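Local coordinates for ribokinase, putative (Burkholderia thailandensis, PDB 3B1R), which probably phosphorylates nucleosides as a kinase of the ribokinase (pfkB) family, and binds nucleosides and adenine nucleotides, at residues Gly15-Asp20 against Ala72-Thr77; Ser108-Ile113 against Ala124-Ala129; Ile245-Ala250 against Leu283-Gly288. One frame throughout, in Å; residues are numbered along the deposited sequence.

Contact 1: residues Gly15-Asp20 against Ala72-Thr77. With AMP (adenosine monophosphate), chain G.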
loop_
_atom_site.group_PDB
_atom_site.type_symbol
_atom_site.label_atom_id
_atom_site.label_comp_id
_atom_site.label_asym_id
_atom_site.label_seq_id
_atom_site.Cartn_x
_atom_site.Cartn_y
_atom_site.Cartn_z
ATOM N N GLY A 15 -9.571 21.820 4.506
ATOM C CA GLY A 15 -9.146 20.459 4.200
ATOM C C GLY A 15 -8.466 19.766 5.364
ATOM O O GLY A 15 -8.260 20.350 6.426
ATOM N N SER A 16 -8.115 18.506 5.164
ATOM C CA SER A 16 -7.538 17.706 6.237
ATOM C C SER A 16 -6.220 18.305 6.704
ATOM O O SER A 16 -5.506 18.927 5.921
ATOM C CB SER A 16 -7.314 16.267 5.770
ATOM O OG SER A 16 -6.502 16.225 4.598
ATOM N N ILE A 17 -5.936 18.146 7.995
ATOM C CA ILE A 17 -4.595 18.384 8.533
ATOM C C ILE A 17 -4.192 17.063 9.197
ATOM O O ILE A 17 -4.875 16.571 10.091
ATOM C CB ILE A 17 -4.552 19.554 9.554
ATOM C CG1 ILE A 17 -5.426 20.726 9.076
ATOM C CG2 ILE A 17 -3.116 20.011 9.753
ATOM C CD1 ILE A 17 -5.801 21.707 10.168
ATOM N N ALA A 18 -3.099 16.481 8.726
ATOM C CA ALA A 18 -2.833 15.067 8.975
ATOM C C ALA A 18 -1.352 14.759 9.132
ATOM O O ALA A 18 -0.497 15.537 8.704
ATOM C CB ALA A 18 -3.399 14.248 7.822
ATOM N N TYR A 19 -1.052 13.613 9.736
ATOM C CA TYR A 19 0.303 13.085 9.710
ATOM C C TYR A 19 0.424 11.963 8.698
ATOM O O TYR A 19 -0.335 11.002 8.729
ATOM C CB TYR A 19 0.747 12.624 11.103
ATOM C CG TYR A 19 0.845 13.754 12.088
ATOM C CD1 TYR A 19 1.765 14.782 11.910
ATOM C CD2 TYR A 19 0.028 13.790 13.216
ATOM C CE1 TYR A 19 1.853 15.841 12.829
ATOM C CE2 TYR A 19 0.111 14.835 14.132
ATOM C CZ TYR A 19 1.016 15.859 13.926
ATOM O OH TYR A 19 1.104 16.889 14.836
ATOM N N ASP A 20 1.390 12.094 7.801
ATOM C CA ASP A 20 1.594 11.121 6.752
ATOM C C ASP A 20 2.787 10.211 7.014
ATOM O O ASP A 20 3.860 10.644 7.464
ATOM C CB ASP A 20 1.777 11.803 5.399
ATOM C CG ASP A 20 0.556 12.622 4.967
ATOM O OD1 ASP A 20 -0.531 12.508 5.594
ATOM O OD2 ASP A 20 0.697 13.377 3.981
ATOM N N ALA A 72 -2.040 32.465 3.421
ATOM C CA ALA A 72 -2.770 31.204 3.505
ATOM C C ALA A 72 -3.364 30.981 4.902
ATOM O O ALA A 72 -2.618 30.841 5.866
ATOM C CB ALA A 72 -1.839 30.059 3.140
ATOM N N ARG A 73 -4.694 30.949 5.006
ATOM C CA ARG A 73 -5.371 30.657 6.279
ATOM C C ARG A 73 -5.986 29.260 6.271
ATOM O O ARG A 73 -7.040 29.029 5.654
ATOM C CB ARG A 73 -6.463 31.697 6.611
ATOM C CG ARG A 73 -6.106 33.184 6.319
ATOM C CD ARG A 73 -5.546 33.907 7.523
ATOM N NE ARG A 73 -4.938 35.192 7.151
ATOM C CZ ARG A 73 -5.468 36.392 7.385
ATOM N NH1 ARG A 73 -6.640 36.517 7.995
ATOM N NH2 ARG A 73 -4.814 37.484 7.007
ATOM N N MET A 74 -5.321 28.333 6.955
ATOM C CA MET A 74 -5.782 26.959 7.060
ATOM C C MET A 74 -7.012 26.872 7.934
ATOM O O MET A 74 -7.019 27.400 9.046
ATOM C CB MET A 74 -4.695 26.068 7.658
ATOM C CG MET A 74 -3.452 25.929 6.804
ATOM S SD MET A 74 -2.138 25.052 7.673
ATOM C CE MET A 74 -3.048 23.576 8.146
ATOM N N MET A 75 -8.045 26.206 7.425
ATOM C CA MET A 75 -9.231 25.904 8.202
ATOM C C MET A 75 -9.358 24.392 8.266
ATOM O O MET A 75 -9.537 23.740 7.240
ATOM C CB MET A 75 -10.476 26.512 7.555
ATOM C CG MET A 75 -11.799 26.075 8.192
ATOM S SD MET A 75 -13.199 27.117 7.703
ATOM C CE MET A 75 -12.913 28.573 8.709
ATOM N N GLY A 76 -9.282 23.839 9.469
ATOM C CA GLY A 76 -9.290 22.386 9.635
ATOM C C GLY A 76 -9.143 21.979 11.080
ATOM O O GLY A 76 -9.074 22.845 11.962
ATOM N N THR A 77 -9.078 20.670 11.335
ATOM C CA THR A 77 -9.083 20.161 12.717
ATOM C C THR A 77 -7.956 19.191 13.061
ATOM O O THR A 77 -7.692 18.236 12.328
ATOM C CB THR A 77 -10.422 19.491 13.082
ATOM O OG1 THR A 77 -10.755 18.507 12.093
ATOM C CG2 THR A 77 -11.537 20.522 13.158
HETATM P P AMP G . -2.401 14.875 -2.676
HETATM O O1P AMP G . -3.607 14.952 -3.597
HETATM O O2P AMP G . -1.323 13.913 -3.116
HETATM O O3P AMP G . -1.840 16.235 -2.325
HETATM O "O5'" AMP G . -2.984 14.326 -1.284
HETATM C "C5'" AMP G . -2.167 13.719 -0.285
HETATM C "C4'" AMP G . -2.764 14.099 1.061
HETATM O "O4'" AMP G . -4.039 13.481 1.191
HETATM C "C3'" AMP G . -1.928 13.563 2.217
HETATM O "O3'" AMP G . -1.114 14.632 2.759
HETATM C "C2'" AMP G . -2.949 12.924 3.169
HETATM O "O2'" AMP G . -2.809 13.413 4.504
HETATM C "C1'" AMP G . -4.298 13.341 2.572
HETATM N N9 AMP G . -5.396 12.377 2.607
HETATM C C8 AMP G . -5.325 11.090 2.223
HETATM N N7 AMP G . -6.520 10.489 2.333
HETATM C C5 AMP G . -7.377 11.419 2.788
HETATM C C6 AMP G . -8.798 11.422 3.134
HETATM N N6 AMP G . -9.510 10.281 2.991
HETATM N N1 AMP G . -9.329 12.586 3.568
HETATM C C2 AMP G . -8.603 13.715 3.707
HETATM N N3 AMP G . -7.283 13.774 3.418
HETATM C C4 AMP G . -6.639 12.668 2.963
HETATM O O HOH W 1 -10.050 19.222 8.894
HETATM O O HOH W 2 -6.549 15.892 12.226
HETATM O O HOH W 3 -8.088 17.310 9.797
#
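I17 reaches over the backbone of G76: its CD1 lies 3.5 Å from G76 C and touches T77 N. The missing side chain is what makes this possible, because a CB on G76 would run into both I17 CD1 and the carbonyl oxygen of G15. M74 crosses I17 obliquely, its terminal methyl CE 3.8 Å from I17 CG1; a bend at the last torsion (chi3 53°) turns that methyl toward the branched chain. Helix 84-93 adds Y86 and M90 to this apolar cluster. G15 follows strand 11-14, which pairs with 72-79 inside the central sheet of the ribokinase-type Rossmann-like fold, and the one direct backbone bond, a weak one from G15 N to M75 O (3.3 Å), comes where the chain leaves it for the lid strand 18-24. Beyond it water takes over: one molecule accepts from I17 N, another lies beside I17 O, and both are within hydrogen-bonding distance of T77 O. S16 and D20 face the nucleotide. S16 OG donates to N3 of the adenine at 2.8 Å, and C57 N, its second partner, keeps it so oriented; the D20 carboxylate spans the ribose diol, OD1 accepting from O2' (2.7 Å) and OD2 from O3' (2.5 Å).

Contact 2: residues Ser108-Ile113 against Ala124-Ala129. With AMP (adenosine monophosphate), chain G.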
loop_
_atom_site.group_PDB
_atom_site.type_symbol
_atom_site.label_atom_id
_atom_site.label_comp_id
_atom_site.label_asym_id
_atom_site.label_seq_id
_atom_site.Cartn_x
_atom_site.Cartn_y
_atom_site.Cartn_z
ATOM N N SER A 108 -5.098 13.332 15.910
ATOM C CA SER A 108 -5.107 13.984 14.624
ATOM C C SER A 108 -5.092 12.898 13.557
ATOM O O SER A 108 -4.537 11.804 13.768
ATOM C CB SER A 108 -3.878 14.885 14.470
ATOM O OG SER A 108 -3.754 15.779 15.568
ATOM N N ALA A 109 -5.701 13.215 12.419
ATOM C CA ALA A 109 -5.690 12.343 11.249
ATOM C C ALA A 109 -4.304 11.804 10.941
ATOM O O ALA A 109 -3.299 12.472 11.158
ATOM C CB ALA A 109 -6.250 13.080 10.030
ATOM N N GLN A 110 -4.266 10.578 10.437
ATOM C CA GLN A 110 -3.025 9.989 9.981
ATOM C C GLN A 110 -3.290 9.209 8.706
ATOM O O GLN A 110 -4.288 8.496 8.599
ATOM C CB GLN A 110 -2.389 9.106 11.069
ATOM C CG GLN A 110 -3.208 7.900 11.439
ATOM C CD GLN A 110 -2.553 7.029 12.487
ATOM O OE1 GLN A 110 -1.447 6.517 12.289
ATOM N NE2 GLN A 110 -3.245 6.840 13.611
ATOM N N ALA A 111 -2.409 9.378 7.732
ATOM C CA ALA A 111 -2.546 8.687 6.460
ATOM C C ALA A 111 -1.395 7.718 6.287
ATOM O O ALA A 111 -0.236 8.117 6.348
ATOM C CB ALA A 111 -2.576 9.690 5.325
ATOM N N MET A 112 -1.721 6.440 6.109
ATOM C CA MET A 112 -0.730 5.443 5.734
ATOM C C MET A 112 -0.801 5.303 4.230
ATOM O O MET A 112 -1.718 4.682 3.696
ATOM C CB MET A 112 -1.002 4.098 6.406
ATOM C CG MET A 112 -0.130 3.815 7.595
ATOM S SD MET A 112 -0.506 4.912 8.961
ATOM C CE MET A 112 0.759 4.431 10.136
ATOM N N ILE A 113 0.159 5.914 3.554
ATOM C CA ILE A 113 0.096 6.034 2.105
ATOM C C ILE A 113 1.129 5.129 1.462
ATOM O O ILE A 113 2.327 5.279 1.695
ATOM C CB ILE A 113 0.332 7.495 1.627
ATOM C CG1 ILE A 113 -0.673 8.457 2.283
ATOM C CG2 ILE A 113 0.234 7.565 0.098
ATOM C CD1 ILE A 113 -0.241 9.946 2.278
ATOM N N ALA A 124 -4.520 3.915 3.548
ATOM C CA ALA A 124 -5.271 3.517 4.716
ATOM C C ALA A 124 -5.308 4.755 5.596
ATOM O O ALA A 124 -4.269 5.260 6.038
ATOM C CB ALA A 124 -4.588 2.357 5.434
ATOM N N PHE A 125 -6.504 5.267 5.825
ATOM C CA PHE A 125 -6.641 6.564 6.482
ATOM C C PHE A 125 -7.344 6.421 7.830
ATOM O O PHE A 125 -8.386 5.762 7.918
ATOM C CB PHE A 125 -7.408 7.486 5.550
ATOM C CG PHE A 125 -7.251 8.936 5.857
ATOM C CD1 PHE A 125 -6.093 9.613 5.491
ATOM C CD2 PHE A 125 -8.278 9.634 6.485
ATOM C CE1 PHE A 125 -5.953 10.971 5.755
ATOM C CE2 PHE A 125 -8.156 10.998 6.746
ATOM C CZ PHE A 125 -6.995 11.665 6.388
ATOM N N HIS A 126 -6.745 6.983 8.887
ATOM C CA HIS A 126 -7.387 7.045 10.215
ATOM C C HIS A 126 -7.877 8.477 10.372
ATOM O O HIS A 126 -7.075 9.361 10.698
ATOM C CB HIS A 126 -6.409 6.763 11.376
ATOM C CG HIS A 126 -5.611 5.495 11.259
ATOM N ND1 HIS A 126 -4.633 5.308 10.302
ATOM C CD2 HIS A 126 -5.584 4.387 12.039
ATOM C CE1 HIS A 126 -4.074 4.122 10.469
ATOM N NE2 HIS A 126 -4.638 3.538 11.513
ATOM N N PRO A 127 -9.183 8.730 10.135
ATOM C CA PRO A 127 -9.677 10.109 10.143
ATOM C C PRO A 127 -9.383 10.901 11.419
ATOM O O PRO A 127 -9.099 12.083 11.329
ATOM C CB PRO A 127 -11.188 9.951 9.947
ATOM C CG PRO A 127 -11.489 8.563 10.403
ATOM C CD PRO A 127 -10.287 7.762 9.974
ATOM N N GLY A 128 -9.458 10.265 12.587
ATOM C CA GLY A 128 -9.153 10.939 13.852
ATOM C C GLY A 128 -9.951 12.222 14.018
ATOM O O GLY A 128 -11.158 12.225 13.830
ATOM N N ALA A 129 -9.263 13.315 14.335
ATOM C CA ALA A 129 -9.903 14.618 14.552
ATOM C C ALA A 129 -10.637 15.160 13.330
ATOM O O ALA A 129 -11.536 15.988 13.469
ATOM C CB ALA A 129 -8.886 15.631 15.019
HETATM P P AMP G . -2.401 14.875 -2.676
HETATM O O1P AMP G . -3.607 14.952 -3.597
HETATM O O2P AMP G . -1.323 13.913 -3.116
HETATM O O3P AMP G . -1.840 16.235 -2.325
HETATM O "O5'" AMP G . -2.984 14.326 -1.284
HETATM C "C5'" AMP G . -2.167 13.719 -0.285
HETATM C "C4'" AMP G . -2.764 14.099 1.061
HETATM O "O4'" AMP G . -4.039 13.481 1.191
HETATM C "C3'" AMP G . -1.928 13.563 2.217
HETATM O "O3'" AMP G . -1.114 14.632 2.759
HETATM C "C2'" AMP G . -2.949 12.924 3.169
HETATM O "O2'" AMP G . -2.809 13.413 4.504
HETATM C "C1'" AMP G . -4.298 13.341 2.572
HETATM N N9 AMP G . -5.396 12.377 2.607
HETATM C C8 AMP G . -5.325 11.090 2.223
HETATM N N7 AMP G . -6.520 10.489 2.333
HETATM C C5 AMP G . -7.377 11.419 2.788
HETATM C C6 AMP G . -8.798 11.422 3.134
HETATM N N6 AMP G . -9.510 10.281 2.991
HETATM N N1 AMP G . -9.329 12.586 3.568
HETATM C C2 AMP G . -8.603 13.715 3.707
HETATM N N3 AMP G . -7.283 13.774 3.418
HETATM C C4 AMP G . -6.639 12.668 2.963
HETATM O O HOH W 4 -6.027 9.389 13.443
#
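S108 lies beside A129, and a water joins S108 O to H126 O where the two strands of this antiparallel beta hairpin part. A109 is small enough for its CB to sit 3.3 Å from P127 O; beyond, G128 has a positive phi that glycine tolerates as the chain turns off the strand. At Q110 the hydrogen-bonded pair with H126 is made twice over: Q110 N donates to H126 O, and H126 N donates to Q110 O (2.9 Å), nearly in line with the carbonyl. With CG between the backbone N and the carbonyl carbon (chi1 64°), the amide of Q110 stacks over one face of the imidazole, planes 29° apart and CD 3.5 Å above the ring. A111 pairs with F125 without hydrogen bonds; its methyl meets the ring edge, CB to CD1 3.5 Å. M112 exchanges two backbone bonds with A124, M112 N to A124 O being 2.8 Å, and its sulfur approaches H126 CE1 obliquely. A124 and F125 also pair with a parallel strand of the second subunit, so the sheet continues across the interface. I113 brings CD1 to the ribose. The alternation sorts the chemistry: A111 and F125 face the nucleotide, the phenyl lying against adenine (F125 CE1 to AMP C5 3.3 Å) while S16 supplies a polar contact. On the other face, beside M112 and A124, the stacked Q110 and H126 bury H126 ND1 without a hydrogen-bond partner, 3.2 Å from Q110 CG, so dispersion probably holds them.

Contact 3: residues Ile245-Ala250 against Leu283-Gly288. With AMP (adenosine monophosphate), chain H.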
loop_
_atom_site.group_PDB
_atom_site.type_symbol
_atom_site.label_atom_id
_atom_site.label_comp_id
_atom_site.label_asym_id
_atom_site.label_seq_id
_atom_site.Cartn_x
_atom_site.Cartn_y
_atom_site.Cartn_z
ATOM N N ILE A 245 -1.968 22.492 -20.408
ATOM C CA ILE A 245 -0.880 22.918 -19.537
ATOM C C ILE A 245 0.221 21.866 -19.584
ATOM O O ILE A 245 -0.052 20.674 -19.373
ATOM C CB ILE A 245 -1.373 23.109 -18.074
ATOM C CG1 ILE A 245 -2.540 24.113 -17.995
ATOM C CG2 ILE A 245 -0.215 23.461 -17.141
ATOM C CD1 ILE A 245 -2.352 25.445 -18.769
ATOM N N PRO A 246 1.466 22.300 -19.865
ATOM C CA PRO A 246 2.580 21.359 -19.945
ATOM C C PRO A 246 3.039 20.935 -18.553
ATOM O O PRO A 246 2.772 21.633 -17.561
ATOM C CB PRO A 246 3.673 22.187 -20.622
ATOM C CG PRO A 246 3.424 23.576 -20.121
ATOM C CD PRO A 246 1.918 23.700 -20.039
ATOM N N ALA A 247 3.703 19.788 -18.482
ATOM C CA ALA A 247 4.447 19.434 -17.277
ATOM C C ALA A 247 5.847 20.033 -17.379
ATOM O O ALA A 247 6.493 19.961 -18.434
ATOM C CB ALA A 247 4.518 17.926 -17.099
ATOM N N VAL A 248 6.306 20.657 -16.301
ATOM C CA VAL A 248 7.705 21.054 -16.215
ATOM C C VAL A 248 8.490 19.770 -15.939
ATOM O O VAL A 248 8.252 19.098 -14.932
ATOM C CB VAL A 248 7.935 22.117 -15.099
ATOM C CG1 VAL A 248 9.397 22.542 -15.029
ATOM C CG2 VAL A 248 7.044 23.329 -15.333
ATOM N N ARG A 249 9.394 19.408 -16.854
ATOM C CA ARG A 249 10.179 18.174 -16.696
ATOM C C ARG A 249 10.880 18.153 -15.334
ATOM O O ARG A 249 11.483 19.142 -14.914
ATOM C CB ARG A 249 11.186 17.998 -17.837
ATOM C CG ARG A 249 11.633 16.563 -18.027
ATOM C CD ARG A 249 12.817 16.449 -18.974
ATOM N NE ARG A 249 13.916 15.754 -18.313
ATOM C CZ ARG A 249 13.988 14.435 -18.164
ATOM N NH1 ARG A 249 13.036 13.649 -18.663
ATOM N NH2 ARG A 249 15.018 13.903 -17.526
ATOM N N ALA A 250 10.759 17.031 -14.631
ATOM C CA ALA A 250 11.223 16.949 -13.253
ATOM C C ALA A 250 12.729 16.759 -13.197
ATOM O O ALA A 250 13.262 15.948 -13.948
ATOM C CB ALA A 250 10.523 15.803 -12.537
ATOM N N LEU A 283 2.385 27.916 -13.591
ATOM C CA LEU A 283 2.899 28.074 -12.235
ATOM C C LEU A 283 2.522 26.884 -11.342
ATOM O O LEU A 283 3.368 26.371 -10.592
ATOM C CB LEU A 283 2.426 29.388 -11.622
ATOM C CG LEU A 283 2.822 29.660 -10.168
ATOM C CD1 LEU A 283 4.318 29.889 -10.057
ATOM C CD2 LEU A 283 2.052 30.852 -9.629
ATOM N N ALA A 284 1.265 26.444 -11.441
ATOM C CA ALA A 284 0.777 25.271 -10.708
ATOM C C ALA A 284 1.586 24.036 -11.062
ATOM O O ALA A 284 1.957 23.243 -10.181
ATOM C CB ALA A 284 -0.690 25.026 -11.028
ATOM N N SER A 285 1.844 23.885 -12.358
ATOM C CA SER A 285 2.567 22.753 -12.885
ATOM C C SER A 285 4.020 22.782 -12.413
ATOM O O SER A 285 4.606 21.733 -12.113
ATOM C CB SER A 285 2.490 22.733 -14.400
ATOM O OG SER A 285 3.172 21.608 -14.903
ATOM N N LEU A 286 4.587 23.988 -12.340
ATOM C CA LEU A 286 5.922 24.145 -11.783
ATOM C C LEU A 286 5.962 23.614 -10.353
ATOM O O LEU A 286 6.795 22.779 -10.052
ATOM C CB LEU A 286 6.414 25.592 -11.848
ATOM C CG LEU A 286 7.845 25.792 -11.321
ATOM C CD1 LEU A 286 8.847 24.890 -12.033
ATOM C CD2 LEU A 286 8.254 27.241 -11.450
ATOM N N MET A 287 5.055 24.074 -9.493
ATOM C CA MET A 287 5.033 23.616 -8.093
ATOM C C MET A 287 5.022 22.091 -8.058
ATOM O O MET A 287 5.800 21.477 -7.329
ATOM C CB MET A 287 3.840 24.191 -7.313
ATOM C CG MET A 287 3.834 25.706 -7.156
ATOM S SD MET A 287 5.244 26.444 -6.277
ATOM C CE MET A 287 4.944 25.923 -4.595
ATOM N N GLY A 288 4.165 21.500 -8.890
ATOM C CA GLY A 288 4.075 20.049 -9.074
ATOM C C GLY A 288 5.404 19.386 -9.418
ATOM O O GLY A 288 5.745 18.359 -8.833
HETATM P P AMP H . -1.028 14.615 -10.225
HETATM O O1P AMP H . -1.761 14.921 -8.941
HETATM O O2P AMP H . -0.219 13.349 -10.126
HETATM O O3P AMP H . -1.900 14.729 -11.454
HETATM O "O5'" AMP H . 0.076 15.766 -10.343
HETATM C "C5'" AMP H . -0.321 17.114 -10.221
HETATM C "C4'" AMP H . 0.572 17.976 -11.087
HETATM O "O4'" AMP H . 1.902 17.920 -10.557
HETATM C "C3'" AMP H . 0.668 17.558 -12.554
HETATM O "O3'" AMP H . -0.377 18.069 -13.405
HETATM C "C2'" AMP H . 2.022 18.150 -12.890
HETATM O "O2'" AMP H . 1.968 19.575 -13.085
HETATM C "C1'" AMP H . 2.834 17.895 -11.638
HETATM N N9 AMP H . 3.406 16.544 -11.833
HETATM C C8 AMP H . 2.921 15.362 -11.394
HETATM N N7 AMP H . 3.716 14.331 -11.804
HETATM C C5 AMP H . 4.719 14.865 -12.539
HETATM C C6 AMP H . 5.905 14.360 -13.268
HETATM N N6 AMP H . 6.177 13.035 -13.304
HETATM N N1 AMP H . 6.693 15.255 -13.907
HETATM C C2 AMP H . 6.439 16.578 -13.888
HETATM N N3 AMP H . 5.383 17.105 -13.238
HETATM C C4 AMP H . 4.511 16.316 -12.553
HETATM O O HOH W 5 4.837 19.708 -13.743
#
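S285 OG meets the carbonyl of P246 at 2.7 Å, donating its proton in the carbonyl plane to a lone pair of P246 O. The same hydroxyl accepts from the nucleotide, AMP O2' lying 3.0 Å from S285 OG, so a single serine oxygen links the loop 245-250 to the ribose. With OG anti to the backbone N (chi1 -179°), the hydroxyl is carried from helix 277-291 toward P246 O. Serine suits the place, being short enough to fit between helix and loop and able to give one bond while taking another.

A water forms the next link. It donates to S285 O (2.6 Å) and accepts from V248 N. It also lies within hydrogen-bonding distance of AMP O2', tying the loop backbone, the helix and the sugar together.

Apolar groups flank this polar centre. I245 CG2 rests 3.9 Å from S285 CB. Farther along the loop, V248 straddles the next residue of the helix: CG2 lies against L286 CA, and CG1 reaches L286 CD1 at 3.8 Å. Branching at CB lets the valine cover backbone and side chain at once. F315 and R310 of helix 304-315 pack on V248, while I307 meets L286, so the C-terminal helix backs the loop.

Around the base, V248 O comes 3.3 Å from AMP C2, close to the adenine plane, while the A247 methyl lies over the face near C2 and N3. G288 approaches the ribose through its CA; a side chain there would collide with O4'. Loop and helix thus form one wall of the second AMP pocket, also seen to hold ADP. Because S285 OG spends its proton on P246 O, it is left to act as an acceptor toward the sugar, which would be expected to favour a ribose carrying a 2'-hydroxyl able to donate.

From the N terminus, 15-20 leaves the central sheet and enters the smaller sheet; the chain returns through strand 72-79 to lie beside it, and contact 1 so closes a loop of 51 residues. Contact 2 opens only after that and closes a short hairpin, whose strand 109-115 lies next to strand 18-24: Y19 O and A111 N, and Y19 N and A109 O, are probably hydrogen-bonded. Contacts 1 and 2 share a sheet through these pairs, and both also touch the same AMP. Contact 3 comes last, joining the loop after strand 242-245 to helix 277-291 around another AMP, its centre about 24 Å from that of contact 1 and across the chain's centre. The three follow in series; none nests or crosses.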